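Local coordinates for protein immunoreactive 84kD antigen PG93 (Porphyromonas gingivalis, PDB 5M11) that serves as an essential bacterial surface component of the type-IX secretion system and binds calcium and zinc ions, at residues A[670-675]-A[748-753]; A[699-704]-A[738-743]. All coordinates share one frame; numbering follows the deposited sequence.

Interaction 1 of 2, residues A[670-675]-A[748-753]; sequences ELDGVY and KSKLIR. With CA (calcium ion), chain K.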
loop_
_atom_site.group_PDB
_atom_site.type_symbol
_atom_site.label_atom_id
_atom_site.label_comp_id
_atom_site.label_asym_id
_atom_site.label_seq_id
_atom_site.Cartn_x
_atom_site.Cartn_y
_atom_site.Cartn_z
ATOM N N GLU A 670 22.501 -22.138 -0.217
ATOM C CA GLU A 670 22.366 -20.790 -0.771
ATOM C C GLU A 670 22.578 -20.753 -2.304
ATOM O O GLU A 670 21.898 -19.981 -2.987
ATOM C CB GLU A 670 23.279 -19.774 -0.050
ATOM C CG GLU A 670 24.776 -20.031 -0.104
ATOM C CD GLU A 670 25.607 -18.794 0.186
ATOM O OE1 GLU A 670 25.684 -17.906 -0.697
ATOM O OE2 GLU A 670 26.183 -18.713 1.295
ATOM N N LEU A 671 23.467 -21.604 -2.841
ATOM C CA LEU A 671 23.691 -21.649 -4.281
ATOM C C LEU A 671 23.068 -22.893 -4.907
ATOM O O LEU A 671 23.109 -23.045 -6.127
ATOM C CB LEU A 671 25.186 -21.567 -4.624
ATOM C CG LEU A 671 25.880 -20.215 -4.419
ATOM C CD1 LEU A 671 27.315 -20.288 -4.868
ATOM C CD2 LEU A 671 25.175 -19.081 -5.163
ATOM N N ASP A 672 22.437 -23.748 -4.086
ATOM C CA ASP A 672 21.777 -24.976 -4.536
ATOM C C ASP A 672 20.587 -24.688 -5.469
ATOM O O ASP A 672 20.091 -25.605 -6.130
ATOM C CB ASP A 672 21.302 -25.809 -3.329
ATOM C CG ASP A 672 22.367 -26.607 -2.582
ATOM O OD1 ASP A 672 21.990 -27.451 -1.734
ATOM O OD2 ASP A 672 23.579 -26.350 -2.805
ATOM N N GLY A 673 20.162 -23.426 -5.529
ATOM C CA GLY A 673 19.040 -23.008 -6.360
ATOM C C GLY A 673 19.370 -22.299 -7.663
ATOM O O GLY A 673 18.464 -21.739 -8.282
ATOM N N VAL A 674 20.634 -22.313 -8.114
ATOM C CA VAL A 674 20.977 -21.618 -9.365
ATOM C C VAL A 674 20.443 -22.446 -10.565
ATOM O O VAL A 674 20.457 -23.675 -10.505
ATOM C CB VAL A 674 22.500 -21.277 -9.482
ATOM C CG1 VAL A 674 22.810 -20.516 -10.764
ATOM C CG2 VAL A 674 22.981 -20.468 -8.275
ATOM N N TYR A 675 19.924 -21.764 -11.620
ATOM C CA TYR A 675 19.393 -22.398 -12.837
ATOM C C TYR A 675 19.382 -21.440 -14.056
ATOM O O TYR A 675 19.350 -20.225 -13.884
ATOM C CB TYR A 675 17.989 -22.967 -12.586
ATOM C CG TYR A 675 16.921 -21.941 -12.293
ATOM C CD1 TYR A 675 15.943 -21.638 -13.235
ATOM C CD2 TYR A 675 16.832 -21.335 -11.044
ATOM C CE1 TYR A 675 14.919 -20.735 -12.951
ATOM C CE2 TYR A 675 15.805 -20.440 -10.741
ATOM C CZ TYR A 675 14.856 -20.133 -11.703
ATOM O OH TYR A 675 13.874 -19.212 -11.425
ATOM N N LYS A 748 32.419 -21.014 -1.519
ATOM C CA LYS A 748 31.757 -22.127 -2.208
ATOM C C LYS A 748 31.433 -21.755 -3.669
ATOM O O LYS A 748 31.191 -20.584 -3.995
ATOM C CB LYS A 748 30.480 -22.564 -1.461
ATOM C CG LYS A 748 30.104 -24.034 -1.679
ATOM C CD LYS A 748 30.583 -24.953 -0.539
ATOM C CE LYS A 748 31.827 -25.749 -0.872
ATOM N NZ LYS A 748 32.232 -26.636 0.252
ATOM N N SER A 749 31.430 -22.772 -4.539
ATOM C CA SER A 749 31.169 -22.631 -5.967
ATOM C C SER A 749 29.964 -23.476 -6.424
ATOM O O SER A 749 29.542 -24.406 -5.730
ATOM C CB SER A 749 32.408 -23.024 -6.767
ATOM O OG SER A 749 33.587 -22.419 -6.259
ATOM N N LYS A 750 29.419 -23.141 -7.600
ATOM C CA LYS A 750 28.315 -23.856 -8.218
ATOM C C LYS A 750 28.529 -23.896 -9.735
ATOM O O LYS A 750 28.551 -22.864 -10.411
ATOM C CB LYS A 750 26.955 -23.244 -7.841
ATOM C CG LYS A 750 25.748 -24.101 -8.223
ATOM C CD LYS A 750 25.590 -25.361 -7.372
ATOM C CE LYS A 750 24.336 -26.116 -7.739
ATOM N NZ LYS A 750 24.092 -27.259 -6.823
ATOM N N LEU A 751 28.740 -25.097 -10.249
ATOM C CA LEU A 751 28.951 -25.275 -11.664
ATOM C C LEU A 751 27.713 -25.897 -12.257
ATOM O O LEU A 751 27.351 -27.027 -11.919
ATOM C CB LEU A 751 30.213 -26.111 -11.933
ATOM C CG LEU A 751 30.642 -26.307 -13.392
ATOM C CD1 LEU A 751 30.782 -24.977 -14.137
ATOM C CD2 LEU A 751 31.937 -27.096 -13.457
ATOM N N ILE A 752 27.022 -25.118 -13.092
ATOM C CA ILE A 752 25.798 -25.561 -13.756
ATOM C C ILE A 752 25.972 -25.395 -15.283
ATOM O O ILE A 752 26.677 -24.490 -15.737
ATOM C CB ILE A 752 24.532 -24.858 -13.190
ATOM C CG1 ILE A 752 24.462 -23.369 -13.567
ATOM C CG2 ILE A 752 24.406 -25.066 -11.663
ATOM C CD1 ILE A 752 23.070 -22.875 -13.691
ATOM N N ARG A 753 25.370 -26.298 -16.059
ATOM C CA ARG A 753 25.509 -26.282 -17.511
ATOM C C ARG A 753 24.158 -26.127 -18.212
ATOM O O ARG A 753 23.135 -26.568 -17.681
ATOM C CB ARG A 753 26.202 -27.571 -17.985
ATOM C CG ARG A 753 27.663 -27.676 -17.604
ATOM C CD ARG A 753 28.100 -29.127 -17.570
ATOM N NE ARG A 753 29.558 -29.275 -17.597
ATOM C CZ ARG A 753 30.261 -29.676 -18.657
ATOM N NH1 ARG A 753 29.646 -29.980 -19.796
ATOM N NH2 ARG A 753 31.582 -29.785 -18.583
HETATM CA CA CA K . 26.676 -16.389 0.866
#
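This contact belongs to the C-terminal, sheet-containing part of the chain, where the loop 670-675 lies over the edge strand 749-756 of a four-stranded antiparallel sheet. No hydrogen bond joins the two segments; side chains of each pack on side chains and backbone of the other. A type I beta turn runs from L671 to V674, with V674 N bonded to L671 O within the turn. K750 contributes the largest share of the contact. Its CG stands anti to its backbone N (chi1 -168°), and the chain then bends at chi2 (71°). This bend lays the methylenes alongside the carbonyl of L671, with K750 CG 3.5 Å from L671 O. K750 CB also meets L671 CB at 4.0 Å. The K750 ammonium ends beside the turn, NZ being 4.2 Å from D672 OD2. That is too long for a salt bridge, and D672 OD1 is hydrogen-bonded to S669 OG. L671 CD1 reaches the backbone of K748, 4.0 Å from K748 O. Further along, V674 and I752 cross at about a right angle; I752 CD1 comes across V674 CG1, 3.8 Å away. I752 CD1 also lies 3.8 Å from Y675 CA. L671 and V674 are buried, and V741, L694 and I691 help to cover them. E670 grips calcium with both carboxylate oxygens, OE1 and OE2 each 2.4 Å from the ion; D743 OD2 is the other ligand. The contact thus rests on van der Waals packing, with perhaps a weak attraction between D672 and K750, while calcium fixes the E670 carboxylate.

Interaction 2 of 2, residues A[699-704]-A[738-743]; sequences SVKITD and AVAVYD. With CA (calcium ion), chain K.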
loop_
_atom_site.group_PDB
_atom_site.type_symbol
_atom_site.label_atom_id
_atom_site.label_comp_id
_atom_site.label_asym_id
_atom_site.label_seq_id
_atom_site.Cartn_x
_atom_site.Cartn_y
_atom_site.Cartn_z
ATOM N N SER A 699 30.271 -14.113 -8.132
ATOM C CA SER A 699 30.969 -14.076 -9.397
ATOM C C SER A 699 30.233 -15.044 -10.321
ATOM O O SER A 699 29.904 -16.153 -9.896
ATOM C CB SER A 699 32.428 -14.471 -9.217
ATOM O OG SER A 699 33.065 -14.595 -10.480
ATOM N N VAL A 700 29.900 -14.610 -11.543
ATOM C CA VAL A 700 29.186 -15.448 -12.514
ATOM C C VAL A 700 29.969 -15.373 -13.812
ATOM O O VAL A 700 30.118 -14.277 -14.358
ATOM C CB VAL A 700 27.670 -15.062 -12.674
ATOM C CG1 VAL A 700 26.978 -15.907 -13.741
ATOM C CG2 VAL A 700 26.924 -15.182 -11.349
ATOM N N LYS A 701 30.517 -16.523 -14.271
ATOM C CA LYS A 701 31.303 -16.587 -15.518
ATOM C C LYS A 701 30.831 -17.742 -16.426
ATOM O O LYS A 701 30.605 -18.862 -15.956
ATOM C CB LYS A 701 32.827 -16.653 -15.264
ATOM C CG LYS A 701 33.354 -17.935 -14.613
ATOM C CD LYS A 701 34.804 -17.811 -14.148
ATOM C CE LYS A 701 34.928 -17.565 -12.665
ATOM N NZ LYS A 701 34.483 -16.201 -12.291
ATOM N N ILE A 702 30.645 -17.433 -17.723
ATOM C CA ILE A 702 30.174 -18.380 -18.731
ATOM C C ILE A 702 31.352 -18.832 -19.592
ATOM O O ILE A 702 32.072 -17.997 -20.143
ATOM C CB ILE A 702 29.015 -17.774 -19.581
ATOM C CG1 ILE A 702 27.875 -17.247 -18.668
ATOM C CG2 ILE A 702 28.482 -18.793 -20.602
ATOM C CD1 ILE A 702 26.955 -16.230 -19.276
ATOM N N THR A 703 31.558 -20.158 -19.683
ATOM C CA THR A 703 32.637 -20.760 -20.478
ATOM C C THR A 703 32.134 -21.828 -21.435
ATOM O O THR A 703 31.119 -22.480 -21.167
ATOM C CB THR A 703 33.712 -21.415 -19.588
ATOM O OG1 THR A 703 33.170 -22.553 -18.917
ATOM C CG2 THR A 703 34.361 -20.453 -18.620
ATOM N N ASP A 704 32.907 -22.071 -22.506
ATOM C CA ASP A 704 32.633 -23.148 -23.454
ATOM C C ASP A 704 33.148 -24.456 -22.835
ATOM O O ASP A 704 33.774 -24.418 -21.762
ATOM C CB ASP A 704 33.259 -22.862 -24.839
ATOM C CG ASP A 704 34.766 -22.642 -24.899
ATOM O OD1 ASP A 704 35.418 -22.662 -23.835
ATOM O OD2 ASP A 704 35.287 -22.417 -26.010
ATOM N N ALA A 738 28.758 -23.398 -19.815
ATOM C CA ALA A 738 28.766 -23.563 -18.371
ATOM C C ALA A 738 28.791 -22.245 -17.658
ATOM O O ALA A 738 29.446 -21.294 -18.086
ATOM C CB ALA A 738 29.958 -24.394 -17.945
ATOM N N VAL A 739 28.079 -22.215 -16.534
ATOM C CA VAL A 739 27.929 -21.081 -15.637
ATOM C C VAL A 739 28.603 -21.455 -14.313
ATOM O O VAL A 739 28.158 -22.381 -13.610
ATOM C CB VAL A 739 26.424 -20.735 -15.474
ATOM C CG1 VAL A 739 26.224 -19.505 -14.601
ATOM C CG2 VAL A 739 25.763 -20.542 -16.835
ATOM N N ALA A 740 29.720 -20.770 -14.018
ATOM C CA ALA A 740 30.462 -20.963 -12.780
ATOM C C ALA A 740 30.125 -19.828 -11.843
ATOM O O ALA A 740 30.356 -18.657 -12.169
ATOM C CB ALA A 740 31.948 -21.026 -13.053
ATOM N N VAL A 741 29.497 -20.177 -10.711
ATOM C CA VAL A 741 29.062 -19.224 -9.691
ATOM C C VAL A 741 29.910 -19.397 -8.447
ATOM O O VAL A 741 29.876 -20.448 -7.823
ATOM C CB VAL A 741 27.546 -19.324 -9.351
ATOM C CG1 VAL A 741 27.141 -18.254 -8.345
ATOM C CG2 VAL A 741 26.685 -19.233 -10.608
ATOM N N TYR A 742 30.635 -18.351 -8.068
ATOM C CA TYR A 742 31.445 -18.372 -6.860
ATOM C C TYR A 742 31.066 -17.217 -5.932
ATOM O O TYR A 742 31.072 -16.056 -6.355
ATOM C CB TYR A 742 32.945 -18.326 -7.196
ATOM C CG TYR A 742 33.844 -18.247 -5.980
ATOM C CD1 TYR A 742 34.096 -19.374 -5.199
ATOM C CD2 TYR A 742 34.447 -17.049 -5.609
ATOM C CE1 TYR A 742 34.926 -19.310 -4.081
ATOM C CE2 TYR A 742 35.276 -16.972 -4.491
ATOM C CZ TYR A 742 35.510 -18.105 -3.728
ATOM O OH TYR A 742 36.335 -18.034 -2.630
ATOM N N ASP A 743 30.762 -17.533 -4.665
ATOM C CA ASP A 743 30.487 -16.478 -3.703
ATOM C C ASP A 743 31.766 -16.272 -2.870
ATOM O O ASP A 743 32.289 -17.235 -2.295
ATOM C CB ASP A 743 29.208 -16.719 -2.858
ATOM C CG ASP A 743 29.272 -17.657 -1.671
ATOM O OD1 ASP A 743 29.818 -18.772 -1.822
ATOM O OD2 ASP A 743 28.671 -17.330 -0.633
HETATM CA CA CA K . 26.676 -16.389 0.866
#
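From A738 onward, strand 735-742 pairs antiparallel with strand 699-703 in a regular ladder. A738 forms a hydrogen-bonded pair with T703: A738 N donates to T703 O (2.9 Å), nearly along the C=O axis, and A738 O accepts from T703 N. A738 CB sits 3.8 Å from T703 OG1. V739 faces I702 in a non-hydrogen-bonded pair. Its CG1 lies side by side with V700 and meets V700 CG1 at 3.8 Å. A740 pairs with K701. A740 N to K701 O is the straightest bond of the ladder (2.9 Å, 177° at the hydrogen), and K701 N returns a bond to A740 O. On the same face, A740 CB touches K701 CG at 3.7 Å. The lysine chain bends at chi3 and chi4, and its NZ makes a hydrogen bond to Q712 and a weak one to S699 OG. V741 lies beside V700, pointing the same way, with CG2 atoms of both 4.1 Å apart. Y742 closes the ladder with S699: S699 N donates to Y742 O (2.8 Å), and Y742 N returns a bond to a lone pair of S699 O. Six backbone bonds thus fix the register, the V700, I702, V739 and V741 face is apolar and buried, and the alanine face carries K701, S699 and T703. D743, directly after the last pair, is thus placed where OD2 can bind the calcium, at 2.7 Å, together with E670.

Overall arrangement
Interactions 1 and 2 have centres 9 Å apart and share one sheet, ordered 709-714, 699-703, 735-742, 749-756. Strand 735-742 of interaction 2 is the direct neighbour of strand 749-756 of interaction 1. Probable backbone hydrogen bonds join them: K750 N to V741 O at 2.7 Å, and V739 N to I752 O at 2.8 Å. Y742 CD1 also packs on S749 OG, 3.3 Å away. L671 packs on V741, and L694 touches V674, V700 and V741. The same calcium is bound by E670 of 670-675 and D743 of 738-743. It ties loop 670-675 to D743, next to the paired residue Y742.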